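Local coordinates for succinylglutamate desuccinylase/aspartoacylase (Shewanella frigidimarina, PDB 3LWU), which binds a zinc ion and is probably a hydrolase of the succinylglutamate desuccinylase/aspartoacylase family, at residues V28-L33 with L39-Y44; G69-Y74 with E267-A272; N119-Y124 with V188-T193; N177-A182 with D231-C236; F259-A264 with K279-Y284. All blocks are in the same frame, centred on the assembly; numbering follows the deposited sequence.

Contact 1: V28-L33 with L39-Y44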
# COMPACT_ATOMS: atom_id res chain seq x y z
N VAL A 28 26.38 -6.61 -8.34
CA VAL A 28 25.92 -6.02 -9.58
C VAL A 28 24.85 -4.98 -9.27
O VAL A 28 23.93 -5.24 -8.46
CB VAL A 28 25.31 -7.08 -10.49
CG1 VAL A 28 24.62 -6.42 -11.66
CG2 VAL A 28 26.42 -7.97 -11.03
N GLN A 29 24.97 -3.82 -9.91
CA GLN A 29 23.99 -2.76 -9.71
C GLN A 29 22.82 -2.90 -10.68
O GLN A 29 23.02 -2.93 -11.88
CB GLN A 29 24.63 -1.38 -9.83
CG GLN A 29 23.66 -0.27 -9.34
CD GLN A 29 24.30 1.14 -9.31
OE1 GLN A 29 25.46 1.29 -9.01
NE2 GLN A 29 23.50 2.14 -9.60
N VAL A 30 21.61 -2.96 -10.14
CA VAL A 30 20.42 -3.25 -10.92
C VAL A 30 19.45 -2.08 -11.05
O VAL A 30 18.47 -2.19 -11.80
CB VAL A 30 19.69 -4.50 -10.42
CG1 VAL A 30 20.64 -5.75 -10.56
CG2 VAL A 30 19.13 -4.37 -8.95
N GLY A 31 19.73 -0.98 -10.35
CA GLY A 31 18.90 0.20 -10.34
C GLY A 31 19.38 1.19 -9.29
O GLY A 31 20.45 1.02 -8.73
N GLU A 32 18.59 2.21 -9.02
CA GLU A 32 18.99 3.30 -8.13
C GLU A 32 17.76 3.93 -7.47
O GLU A 32 16.76 4.17 -8.12
CB GLU A 32 19.73 4.33 -8.97
CG GLU A 32 20.50 5.37 -8.23
CD GLU A 32 21.15 6.43 -9.16
OE1 GLU A 32 20.72 6.57 -10.37
OE2 GLU A 32 22.13 7.08 -8.66
N LEU A 33 17.85 4.25 -6.18
CA LEU A 33 16.75 4.86 -5.43
C LEU A 33 16.87 6.38 -5.44
O LEU A 33 17.95 6.90 -5.62
CB LEU A 33 16.74 4.33 -4.02
CG LEU A 33 16.49 2.82 -3.87
CD1 LEU A 33 16.65 2.38 -2.43
CD2 LEU A 33 15.10 2.46 -4.32
N LEU A 39 20.78 0.12 -5.94
CA LEU A 39 20.15 -1.17 -5.74
C LEU A 39 21.15 -2.21 -6.24
O LEU A 39 21.48 -2.25 -7.45
CB LEU A 39 18.84 -1.27 -6.54
CG LEU A 39 17.68 -0.43 -5.98
CD1 LEU A 39 16.50 -0.35 -7.05
CD2 LEU A 39 17.22 -1.01 -4.62
N THR A 40 21.64 -3.04 -5.34
CA THR A 40 22.64 -4.03 -5.69
C THR A 40 22.21 -5.46 -5.33
O THR A 40 21.38 -5.69 -4.42
CB THR A 40 24.01 -3.68 -5.03
OG1 THR A 40 23.87 -3.82 -3.63
CG2 THR A 40 24.45 -2.23 -5.28
N VAL A 41 22.74 -6.41 -6.10
CA VAL A 41 22.54 -7.84 -5.91
C VAL A 41 23.90 -8.46 -5.68
O VAL A 41 24.82 -8.20 -6.45
CB VAL A 41 21.92 -8.47 -7.16
CG1 VAL A 41 21.84 -9.98 -7.03
CG2 VAL A 41 20.53 -7.84 -7.41
N PRO A 42 24.04 -9.28 -4.61
CA PRO A 42 25.30 -9.97 -4.34
C PRO A 42 25.42 -11.20 -5.24
O PRO A 42 24.45 -11.90 -5.46
CB PRO A 42 25.16 -10.37 -2.87
CG PRO A 42 23.69 -10.48 -2.62
CD PRO A 42 23.03 -9.52 -3.57
N ILE A 43 26.62 -11.42 -5.78
CA ILE A 43 26.92 -12.49 -6.69
C ILE A 43 28.07 -13.31 -6.07
O ILE A 43 29.09 -12.76 -5.60
CB ILE A 43 27.31 -11.95 -8.11
CG1 ILE A 43 26.17 -11.06 -8.69
CG2 ILE A 43 27.67 -13.06 -9.08
CD1 ILE A 43 24.88 -11.78 -9.00
N TYR A 44 27.88 -14.64 -6.06
CA TYR A 44 28.84 -15.60 -5.56
C TYR A 44 29.14 -16.52 -6.73
O TYR A 44 28.23 -17.00 -7.41
CB TYR A 44 28.24 -16.43 -4.41
CG TYR A 44 27.90 -15.61 -3.20
CD1 TYR A 44 28.89 -15.23 -2.31
CD2 TYR A 44 26.61 -15.17 -2.95
CE1 TYR A 44 28.59 -14.45 -1.16
CE2 TYR A 44 26.30 -14.37 -1.82
CZ TYR A 44 27.31 -14.03 -0.93
OH TYR A 44 27.03 -13.30 0.20
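Two torsions bring Val30 and Leu39 together. At Val30 (chi1 -62°) CG1 stands beside the backbone N and reaches Val41 CG2 at 3.8 Å, while CG2 occupies the crowded position between N and carbonyl and meets Leu39 CB at 3.9 Å. At Leu39 (chi1 -72°) CG also lies beside the backbone N, which carries CD2 to 4.0 Å from Leu33 CG; the two leucines cross at about a right angle. Val28 CG2 adds a further apolar touch to Ile43 CG1.

The backbones form an antiparallel hairpin. Val28 and Val41 exchange two hydrogen bonds, N of each to O of the other, both 2.9 Å. Val30 N then bonds Leu39 O at 2.8 Å, and at the turn end of the hairpin Leu39 N bonds Gly31 O, the donor 52° out of the carbonyl plane. The Glu32 carboxylate forms a salt bridge with Arg342 of the second subunit.

Strand 89-92 lies beside strand 38-46, its Thr90 and Ala92 touching Ile43. Val30 packs on Leu174 of helix 170-182, and Leu39 on Pro97 and Leu98 of helix 97-100.

Contact 2: G69-Y74 with E267-A272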
# COMPACT_ATOMS: atom_id res chain seq x y z
N GLY A 69 14.15 -19.26 -1.30
CA GLY A 69 15.28 -19.45 -2.22
C GLY A 69 16.63 -18.99 -1.71
O GLY A 69 17.67 -19.54 -2.11
N ASN A 70 16.64 -17.97 -0.84
CA ASN A 70 17.87 -17.54 -0.20
C ASN A 70 18.44 -18.61 0.74
O ASN A 70 19.66 -18.75 0.82
CB ASN A 70 17.63 -16.22 0.57
CG ASN A 70 17.19 -15.11 -0.35
OD1 ASN A 70 17.91 -14.80 -1.32
ND2 ASN A 70 15.94 -14.61 -0.16
N ALA A 71 17.57 -19.29 1.49
CA ALA A 71 17.97 -20.38 2.37
C ALA A 71 18.47 -21.57 1.50
O ALA A 71 19.43 -22.22 1.86
CB ALA A 71 16.79 -20.83 3.25
N VAL A 72 17.84 -21.80 0.37
CA VAL A 72 18.31 -22.84 -0.57
C VAL A 72 19.73 -22.54 -1.10
O VAL A 72 20.64 -23.41 -1.08
CB VAL A 72 17.30 -23.09 -1.69
CG1 VAL A 72 17.84 -24.12 -2.77
CG2 VAL A 72 15.99 -23.57 -1.06
N ILE A 73 19.95 -21.30 -1.48
CA ILE A 73 21.27 -20.88 -1.92
C ILE A 73 22.29 -21.04 -0.79
O ILE A 73 23.41 -21.50 -1.02
CB ILE A 73 21.23 -19.46 -2.52
CG1 ILE A 73 20.56 -19.55 -3.89
CG2 ILE A 73 22.63 -18.88 -2.64
CD1 ILE A 73 20.29 -18.24 -4.63
N TYR A 74 21.92 -20.66 0.41
CA TYR A 74 22.81 -20.82 1.56
C TYR A 74 23.18 -22.29 1.76
O TYR A 74 24.35 -22.60 1.93
CB TYR A 74 22.18 -20.25 2.84
CG TYR A 74 23.01 -20.48 4.07
CD1 TYR A 74 24.04 -19.60 4.43
CD2 TYR A 74 22.79 -21.57 4.88
CE1 TYR A 74 24.83 -19.84 5.55
CE2 TYR A 74 23.59 -21.81 5.99
CZ TYR A 74 24.59 -20.93 6.32
OH TYR A 74 25.32 -21.17 7.43
N GLU A 267 7.09 -15.93 2.43
CA GLU A 267 7.21 -15.36 3.77
C GLU A 267 7.67 -16.37 4.79
O GLU A 267 7.21 -16.37 5.94
CB GLU A 267 5.85 -14.75 4.22
CG GLU A 267 5.50 -13.51 3.39
CD GLU A 267 6.48 -12.35 3.65
OE1 GLU A 267 7.61 -12.54 4.21
OE2 GLU A 267 6.08 -11.24 3.39
N ARG A 268 8.58 -17.24 4.36
CA ARG A 268 9.02 -18.33 5.21
C ARG A 268 10.47 -18.67 4.89
O ARG A 268 10.85 -18.74 3.72
CB ARG A 268 8.14 -19.54 4.93
CG ARG A 268 8.57 -20.85 5.59
CD ARG A 268 7.82 -21.99 4.89
NE ARG A 268 8.09 -23.31 5.44
CZ ARG A 268 8.74 -24.30 4.82
NH1 ARG A 268 9.25 -24.16 3.60
NH2 ARG A 268 8.88 -25.46 5.45
N ILE A 269 11.25 -18.91 5.94
CA ILE A 269 12.61 -19.42 5.86
C ILE A 269 12.60 -20.68 6.71
O ILE A 269 12.20 -20.65 7.87
CB ILE A 269 13.60 -18.43 6.47
CG1 ILE A 269 13.76 -17.20 5.58
CG2 ILE A 269 14.92 -19.08 6.75
CD1 ILE A 269 14.31 -17.41 4.22
N ASP A 270 13.01 -21.81 6.13
CA ASP A 270 13.15 -23.06 6.84
C ASP A 270 14.41 -23.77 6.32
O ASP A 270 14.45 -24.27 5.20
CB ASP A 270 11.90 -23.91 6.64
CG ASP A 270 11.95 -25.21 7.47
OD1 ASP A 270 12.95 -25.91 7.49
OD2 ASP A 270 10.98 -25.51 8.17
N LEU A 271 15.45 -23.78 7.15
CA LEU A 271 16.76 -24.21 6.71
C LEU A 271 16.78 -25.71 6.45
O LEU A 271 17.41 -26.16 5.48
CB LEU A 271 17.86 -23.79 7.73
CG LEU A 271 18.54 -22.44 7.43
CD1 LEU A 271 19.31 -22.45 6.10
CD2 LEU A 271 17.55 -21.32 7.38
N ALA A 272 16.06 -26.47 7.28
CA ALA A 272 16.01 -27.91 7.12
C ALA A 272 15.33 -28.24 5.79
O ALA A 272 15.80 -29.07 5.04
CB ALA A 272 15.31 -28.61 8.31
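The bond from Ile73 N to Gly69 O, at 2.9 Å, belongs to the helical turn that presents Ala71 and Tyr74 to Leu271. Tyr74 has CG opposite its own N (chi1 176°), and its ring carbon CD2 comes within 3.8 Å of Leu271 CD1, the two side chains crossing at about a right angle. The same leucine methyl lies 4.1 Å from Ala71 CB, and Ile269 CD1 approaches that CB less closely, at 4.3 Å. The meeting is apolar: the Leu271 methyl lies between the Tyr74 ring and the Ala71 methyl, with Ile269 at the side. The Ile269 side chain is about 9 Å from that of the zinc ligand Glu66.

Asp270 OD2 stands 3.4 Å from Arg268 NH2 in a salt bridge of charge alone, well out of the guanidinium plane. The third subunit closes over this region: its Tyr352 packs on Leu271, and its Glu322 takes the Leu271 N-H.

Helix 271-287 thus starts against helix 68-80 with Asp270 as its N-cap, OD1 accepting from Asp273 N.

Contact 3: N119-Y124 with V188-T193. With ZN (zinc ion), chain C.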
# COMPACT_ATOMS: atom_id res chain seq x y z
N ASN A 119 4.31 -6.98 -12.85
CA ASN A 119 4.88 -8.15 -12.24
C ASN A 119 6.37 -8.24 -12.59
O ASN A 119 6.72 -8.19 -13.75
CB ASN A 119 4.12 -9.38 -12.75
CG ASN A 119 4.51 -10.71 -12.02
OD1 ASN A 119 5.69 -10.96 -11.71
ND2 ASN A 119 3.49 -11.56 -11.75
N TRP A 120 7.24 -8.33 -11.59
CA TRP A 120 8.65 -8.32 -11.84
C TRP A 120 9.04 -9.50 -12.72
O TRP A 120 9.95 -9.40 -13.52
CB TRP A 120 9.43 -8.44 -10.55
CG TRP A 120 9.24 -7.35 -9.52
CD1 TRP A 120 8.81 -7.51 -8.23
CD2 TRP A 120 9.51 -5.95 -9.67
NE1 TRP A 120 8.81 -6.30 -7.57
CE2 TRP A 120 9.24 -5.33 -8.43
CE3 TRP A 120 9.97 -5.16 -10.73
CZ2 TRP A 120 9.39 -3.97 -8.23
CZ3 TRP A 120 10.12 -3.78 -10.52
CH2 TRP A 120 9.86 -3.22 -9.27
N ASN A 121 8.35 -10.63 -12.57
CA ASN A 121 8.63 -11.81 -13.37
C ASN A 121 8.00 -11.83 -14.75
O ASN A 121 7.99 -12.90 -15.40
CB ASN A 121 8.27 -13.09 -12.62
CG ASN A 121 9.05 -14.30 -13.13
OD1 ASN A 121 10.21 -14.21 -13.57
ND2 ASN A 121 8.39 -15.44 -13.10
N ARG A 122 7.49 -10.69 -15.21
CA ARG A 122 6.92 -10.56 -16.56
C ARG A 122 7.70 -9.50 -17.35
O ARG A 122 7.25 -9.03 -18.35
CB ARG A 122 5.44 -10.11 -16.52
CG ARG A 122 4.43 -11.06 -15.83
CD ARG A 122 3.75 -12.12 -16.74
NE ARG A 122 4.48 -13.39 -16.63
CZ ARG A 122 4.28 -14.32 -15.68
NH1 ARG A 122 3.33 -14.20 -14.76
NH2 ARG A 122 5.05 -15.40 -15.67
N GLU A 123 8.89 -9.16 -16.88
CA GLU A 123 9.65 -8.05 -17.38
C GLU A 123 10.86 -8.48 -18.21
O GLU A 123 11.64 -7.64 -18.62
CB GLU A 123 10.15 -7.22 -16.17
CG GLU A 123 9.07 -6.39 -15.43
CD GLU A 123 8.62 -5.14 -16.22
OE1 GLU A 123 8.03 -5.29 -17.30
OE2 GLU A 123 8.82 -4.00 -15.79
N TYR A 124 11.05 -9.78 -18.44
CA TYR A 124 12.24 -10.25 -19.15
C TYR A 124 12.13 -9.94 -20.65
O TYR A 124 11.05 -9.61 -21.17
CB TYR A 124 12.53 -11.73 -18.87
CG TYR A 124 13.01 -11.95 -17.45
CD1 TYR A 124 14.33 -11.77 -17.11
CD2 TYR A 124 12.12 -12.28 -16.44
CE1 TYR A 124 14.77 -11.94 -15.81
CE2 TYR A 124 12.54 -12.43 -15.11
CZ TYR A 124 13.86 -12.27 -14.82
OH TYR A 124 14.27 -12.45 -13.55
N VAL A 188 20.00 -22.80 -16.09
CA VAL A 188 19.46 -21.66 -15.36
C VAL A 188 18.39 -22.17 -14.39
O VAL A 188 17.49 -22.88 -14.80
CB VAL A 188 18.82 -20.62 -16.31
CG1 VAL A 188 17.99 -19.54 -15.51
CG2 VAL A 188 19.88 -19.99 -17.19
N LEU A 189 18.53 -21.82 -13.11
CA LEU A 189 17.54 -22.16 -12.09
C LEU A 189 17.05 -20.86 -11.48
O LEU A 189 17.85 -20.11 -10.87
CB LEU A 189 18.11 -23.06 -11.01
CG LEU A 189 18.82 -24.34 -11.46
CD1 LEU A 189 19.49 -25.01 -10.25
CD2 LEU A 189 17.90 -25.29 -12.20
N ASP A 190 15.76 -20.60 -11.64
CA ASP A 190 15.10 -19.44 -11.03
C ASP A 190 14.29 -19.95 -9.87
O ASP A 190 13.35 -20.70 -10.07
CB ASP A 190 14.19 -18.76 -12.06
CG ASP A 190 13.71 -17.39 -11.63
OD1 ASP A 190 14.19 -16.85 -10.61
OD2 ASP A 190 12.82 -16.83 -12.35
N LEU A 191 14.67 -19.58 -8.67
CA LEU A 191 14.06 -20.07 -7.45
C LEU A 191 12.99 -19.13 -6.89
O LEU A 191 13.27 -17.99 -6.51
CB LEU A 191 15.12 -20.26 -6.37
CG LEU A 191 16.36 -21.09 -6.68
CD1 LEU A 191 17.14 -21.32 -5.45
CD2 LEU A 191 16.02 -22.46 -7.34
N HIS A 192 11.77 -19.66 -6.85
CA HIS A 192 10.58 -18.97 -6.41
C HIS A 192 9.89 -19.74 -5.28
O HIS A 192 10.35 -20.79 -4.87
CB HIS A 192 9.62 -18.84 -7.59
CG HIS A 192 10.03 -17.83 -8.62
ND1 HIS A 192 9.33 -16.66 -8.82
CD2 HIS A 192 11.02 -17.84 -9.55
CE1 HIS A 192 9.87 -16.01 -9.84
NE2 HIS A 192 10.91 -16.68 -10.28
N THR A 193 8.83 -19.17 -4.72
CA THR A 193 7.90 -19.91 -3.87
C THR A 193 6.49 -19.58 -4.34
O THR A 193 6.26 -18.59 -5.01
CB THR A 193 7.98 -19.55 -2.36
OG1 THR A 193 7.23 -18.35 -2.12
CG2 THR A 193 9.44 -19.38 -1.86
ZN ZN C . 7.62 -16.07 -7.84
O HOH W 1 12.49 -14.10 -12.40
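Asn121 lies against His192 at the zinc site of this family, where a His-x-x-Glu pair, His63 and Glu66, is joined by a histidine from a later strand. The tight part belongs to that histidine. Its ND1 binds the zinc ion at 2.1 Å, and its NE2 gives a weak hydrogen bond of 2.8 Å to Asp190 OD2, so the ring is held at both nitrogens. Asn121 approaches it with ND2 3.6 Å from His192 CE1, amide and ring planes 44° apart.

The other side is looser and bridged by one water. Asn121 OD1 and Asp190 OD2 stand 3.9 Å apart, and the water donates to both, at 2.6 Å to Asn121 OD1. It accepts from Tyr124 OH at 2.7 Å, so three side chains hold it. Gln59 is the second shell, its NE2 bonded to Asp190 OD1 and Tyr124 OH. With an alanine in place of Asn121, this water would probably lose one of its acceptors and a gap would open beside His192 CE1.

The loop is shaped by an Asx turn: Asn119 OD1, which also bonds His63 NE2, accepts from Asn121 N at 2.8 Å.

Contact 4: N177-A182 with D231-C236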
# COMPACT_ATOMS: atom_id res chain seq x y z
N ASN A 177 19.41 -6.97 -16.45
CA ASN A 177 20.68 -7.20 -15.78
C ASN A 177 20.79 -8.66 -15.32
O ASN A 177 21.84 -9.29 -15.42
CB ASN A 177 20.81 -6.29 -14.55
CG ASN A 177 21.40 -4.95 -14.87
OD1 ASN A 177 20.72 -3.91 -14.80
ND2 ASN A 177 22.66 -4.94 -15.17
N LEU A 178 19.69 -9.21 -14.82
CA LEU A 178 19.68 -10.62 -14.42
C LEU A 178 19.82 -11.55 -15.62
O LEU A 178 20.51 -12.56 -15.55
CB LEU A 178 18.42 -10.96 -13.64
CG LEU A 178 18.23 -10.16 -12.32
CD1 LEU A 178 16.92 -10.56 -11.65
CD2 LEU A 178 19.41 -10.30 -11.32
N GLN A 179 19.13 -11.21 -16.70
CA GLN A 179 19.03 -12.05 -17.87
C GLN A 179 20.39 -12.13 -18.57
O GLN A 179 20.77 -13.21 -19.11
CB GLN A 179 17.94 -11.47 -18.80
CG GLN A 179 17.62 -12.29 -20.04
CD GLN A 179 16.40 -11.77 -20.84
OE1 GLN A 179 15.53 -11.06 -20.32
NE2 GLN A 179 16.32 -12.16 -22.10
N ALA A 180 21.11 -11.00 -18.58
CA ALA A 180 22.46 -10.93 -19.18
C ALA A 180 23.37 -11.96 -18.54
O ALA A 180 24.13 -12.61 -19.24
CB ALA A 180 23.06 -9.55 -19.02
N MSE A 181 23.28 -12.12 -17.22
CA MSE A 181 24.04 -13.18 -16.53
C MSE A 181 23.48 -14.58 -16.85
O MSE A 181 24.26 -15.51 -17.11
CB MSE A 181 24.05 -12.95 -15.03
CG MSE A 181 24.91 -11.79 -14.59
SE MSE A 181 24.88 -11.61 -12.62
CE MSE A 181 23.03 -11.02 -12.46
N ALA A 182 22.16 -14.73 -16.84
CA ALA A 182 21.53 -16.04 -17.08
C ALA A 182 21.91 -16.59 -18.46
O ALA A 182 22.15 -17.79 -18.63
CB ALA A 182 20.00 -15.95 -16.93
N ASP A 231 12.61 -18.14 -17.03
CA ASP A 231 12.84 -19.45 -17.64
C ASP A 231 12.63 -19.37 -19.15
O ASP A 231 13.51 -19.73 -19.90
CB ASP A 231 12.08 -20.60 -16.94
CG ASP A 231 10.55 -20.40 -16.86
OD1 ASP A 231 9.99 -19.29 -17.09
OD2 ASP A 231 9.91 -21.42 -16.54
N GLU A 232 11.50 -18.82 -19.59
CA GLU A 232 11.18 -18.65 -21.03
C GLU A 232 12.14 -17.73 -21.78
O GLU A 232 12.52 -18.03 -22.92
CB GLU A 232 9.77 -18.05 -21.18
CG GLU A 232 8.69 -18.90 -20.51
CD GLU A 232 7.48 -18.11 -19.93
OE1 GLU A 232 7.47 -16.86 -19.91
OE2 GLU A 232 6.55 -18.81 -19.48
N ALA A 233 12.54 -16.63 -21.15
CA ALA A 233 13.53 -15.72 -21.76
C ALA A 233 14.87 -16.43 -22.06
O ALA A 233 15.56 -16.12 -23.03
CB ALA A 233 13.76 -14.53 -20.86
N THR A 234 15.19 -17.38 -21.21
CA THR A 234 16.41 -18.16 -21.25
C THR A 234 16.35 -19.30 -22.27
O THR A 234 17.29 -19.44 -23.04
CB THR A 234 16.68 -18.72 -19.84
OG1 THR A 234 17.17 -17.66 -19.03
CG2 THR A 234 17.68 -19.76 -19.85
N PHE A 235 15.27 -20.09 -22.26
CA PHE A 235 15.17 -21.28 -23.13
C PHE A 235 14.56 -21.07 -24.50
O PHE A 235 14.90 -21.78 -25.43
CB PHE A 235 14.50 -22.50 -22.44
CG PHE A 235 12.99 -22.35 -22.09
CD1 PHE A 235 11.98 -22.49 -23.08
CD2 PHE A 235 12.57 -22.25 -20.75
CE1 PHE A 235 10.61 -22.43 -22.74
CE2 PHE A 235 11.18 -22.18 -20.38
CZ PHE A 235 10.21 -22.27 -21.39
N CYS A 236 13.63 -20.11 -24.64
CA CYS A 236 12.92 -19.96 -25.91
C CYS A 236 13.83 -19.76 -27.10
O CYS A 236 13.67 -20.45 -28.10
CB CYS A 236 11.89 -18.83 -25.85
SG CYS A 236 10.34 -19.34 -25.01
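Gln179 lays the face of its amide against the methyl of Ala233: NE2 is 3.7 Å from Ala233 CB, and CD and OE1 are nearly as close. One helical turn along, Ala182 CB meets Thr234 OG1 at 3.9 Å. The helices thus meet by a glutamine amide on a methyl at one point and a methyl on a hydroxyl at the other, with the CA atoms of Ala182 and Thr234 6.9 Å apart.

Gln179 can span the wider end because its chain is extended, starting with CG trans to the backbone N (chi1 -175°). The amide is held at both ends: OE1 accepts from Phe125 N, and NE2 is hydrogen-bonded to His183 NE2. This fixes its rotation and keeps the face turned to Ala233.

Both helices, 170-182 and 230-247, lie on one side of the beta sheet in the alpha/beta core of this M14-like domain, and the first leads directly into strand 187-194. Val188 of that strand touches both Ala182 and Thr234.

Thr234 is positioned in turn by its hydroxyl, which pairs with Met230 O, while CG2 comes within 3.5 Å of Val188 CG2. At the wider end Tyr124 lies beside Gln179 and Ala233, its CB 3.6 Å from Ala233 CB. Farther out, Leu178 and Ala182 rest on Tyr57 of strand 56-60, and Thr234 on Ala258 of strand 257-263.

Contact 5: F259-A264 with K279-Y284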
# COMPACT_ATOMS: atom_id res chain seq x y z
N PHE A 259 14.77 -23.93 -15.60
CA PHE A 259 13.69 -24.40 -14.72
C PHE A 259 13.33 -23.32 -13.72
O PHE A 259 14.21 -22.60 -13.24
CB PHE A 259 14.14 -25.62 -13.89
CG PHE A 259 14.81 -26.67 -14.69
CD1 PHE A 259 14.08 -27.68 -15.30
CD2 PHE A 259 16.17 -26.66 -14.83
CE1 PHE A 259 14.69 -28.63 -16.04
CE2 PHE A 259 16.78 -27.61 -15.59
CZ PHE A 259 16.05 -28.60 -16.18
N THR A 260 12.04 -23.21 -13.38
CA THR A 260 11.57 -22.37 -12.26
C THR A 260 11.14 -23.34 -11.16
O THR A 260 10.22 -24.17 -11.35
CB THR A 260 10.42 -21.45 -12.67
OG1 THR A 260 10.84 -20.58 -13.73
CG2 THR A 260 9.82 -20.61 -11.51
N LEU A 261 11.82 -23.26 -10.01
CA LEU A 261 11.47 -24.07 -8.86
C LEU A 261 10.55 -23.27 -7.93
O LEU A 261 10.79 -22.10 -7.68
CB LEU A 261 12.72 -24.47 -8.09
CG LEU A 261 13.56 -25.60 -8.70
CD1 LEU A 261 14.01 -25.25 -10.09
CD2 LEU A 261 14.73 -25.92 -7.77
N GLU A 262 9.49 -23.89 -7.45
CA GLU A 262 8.57 -23.25 -6.51
C GLU A 262 8.69 -23.97 -5.16
O GLU A 262 8.12 -25.03 -4.95
CB GLU A 262 7.14 -23.31 -7.07
CG GLU A 262 7.00 -22.76 -8.48
CD GLU A 262 7.03 -21.25 -8.54
OE1 GLU A 262 6.69 -20.57 -7.53
OE2 GLU A 262 7.33 -20.74 -9.64
N LEU A 263 9.45 -23.37 -4.26
CA LEU A 263 9.90 -24.01 -3.03
C LEU A 263 8.94 -23.75 -1.85
O LEU A 263 9.28 -23.08 -0.87
CB LEU A 263 11.31 -23.54 -2.74
CG LEU A 263 12.31 -23.82 -3.90
CD1 LEU A 263 13.53 -22.91 -3.76
CD2 LEU A 263 12.69 -25.25 -4.03
N ALA A 264 7.74 -24.33 -1.94
CA ALA A 264 6.72 -24.24 -0.89
C ALA A 264 6.26 -22.81 -0.69
O ALA A 264 6.06 -22.14 -1.67
CB ALA A 264 7.15 -24.92 0.43
N LYS A 279 19.84 -30.48 -1.83
CA LYS A 279 20.25 -31.84 -2.23
C LYS A 279 19.67 -32.30 -3.57
O LYS A 279 20.35 -32.97 -4.34
CB LYS A 279 19.89 -32.84 -1.13
CG LYS A 279 20.76 -32.74 0.17
CD LYS A 279 20.23 -33.65 1.27
CE LYS A 279 21.18 -33.80 2.43
NZ LYS A 279 20.48 -34.29 3.66
N GLY A 280 18.42 -31.95 -3.85
CA GLY A 280 17.81 -32.26 -5.15
C GLY A 280 18.45 -31.50 -6.30
O GLY A 280 18.72 -32.08 -7.36
N ILE A 281 18.71 -30.21 -6.09
CA ILE A 281 19.48 -29.43 -7.04
C ILE A 281 20.84 -30.08 -7.32
O ILE A 281 21.25 -30.18 -8.46
CB ILE A 281 19.66 -27.94 -6.61
CG1 ILE A 281 18.30 -27.21 -6.64
CG2 ILE A 281 20.68 -27.25 -7.53
CD1 ILE A 281 18.32 -25.72 -6.07
N LEU A 282 21.54 -30.51 -6.26
CA LEU A 282 22.83 -31.18 -6.44
C LEU A 282 22.71 -32.48 -7.21
O LEU A 282 23.61 -32.85 -7.96
CB LEU A 282 23.50 -31.43 -5.10
CG LEU A 282 24.19 -30.19 -4.52
CD1 LEU A 282 24.54 -30.43 -3.04
CD2 LEU A 282 25.48 -29.86 -5.30
N ALA A 283 21.61 -33.19 -7.02
CA ALA A 283 21.35 -34.39 -7.79
C ALA A 283 21.34 -34.00 -9.26
O ALA A 283 22.00 -34.65 -10.06
CB ALA A 283 20.04 -35.05 -7.38
N TYR A 284 20.64 -32.94 -9.63
CA TYR A 284 20.63 -32.54 -11.06
C TYR A 284 22.00 -32.08 -11.59
O TYR A 284 22.41 -32.47 -12.70
CB TYR A 284 19.55 -31.48 -11.34
CG TYR A 284 19.52 -31.07 -12.79
CD1 TYR A 284 19.09 -31.96 -13.77
CD2 TYR A 284 19.94 -29.83 -13.18
CE1 TYR A 284 19.07 -31.60 -15.10
CE2 TYR A 284 19.92 -29.45 -14.50
CZ TYR A 284 19.49 -30.33 -15.46
OH TYR A 284 19.50 -29.95 -16.79
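Phe259 and Tyr284 make an edge-to-face (T-shaped) aromatic pair, the phenylalanine giving its edge to the tyrosine face. The centroids are 5.3 Å apart and the planes stand at 78°. Phe259 CE2 lies 3.8 Å from Tyr284 CE2, and Tyr284 OH sits near the plane of the Phe259 ring, 3.8 Å from its CZ. With chi1 at -180°, the tyrosine ring swings clear of its own amide nitrogen and reaches across, the two rings coming from opposite directions.

The aliphatic part is smaller: Leu261 CD2 meets Ile281 CG1 and CD1, both at 4.0 Å.

The tyrosine hydroxyl is hydrogen-bonded to Arg288 NH1 and weakly to Ser257 OG. Replacing Tyr284 by an alanine would probably open a gap against the Phe259 edge and leave Arg288 without this partner.

Phe214 adds a third ring, meeting both Tyr284 and Phe259. Strand 257-263 runs between strands 187-194 and 196-204, with Leu201 touching Phe259 and Leu261, while Val72 of helix 68-80 touches Ile281 and Leu263.

In the fold
The chemistry of the five contacts varies with their place in the fold. All five are buried, but contacts 1 and 2 lie toward subunit interfaces, while contacts 3, 4 and 5 touch no other chain. Contact 1, about 20 Å from the chain centre, is held by backbone bonds; contact 3, nearest the centre, is polar, built on metal and water; contacts 2 and 5 are largely apolar. Contact 4 joins two helices and contact 5 sets a helix on a strand. Strand 188-193 pairs with 259-264 through His192 N and Leu261 O (2.8 Å) and touches contact 4 through Val188. Contacts 2 and 5 share helix 271-287 and meet at Val72 and Ile281. Contact 1 reaches contact 4 where Ile43 touches Met181, a selenomethionine.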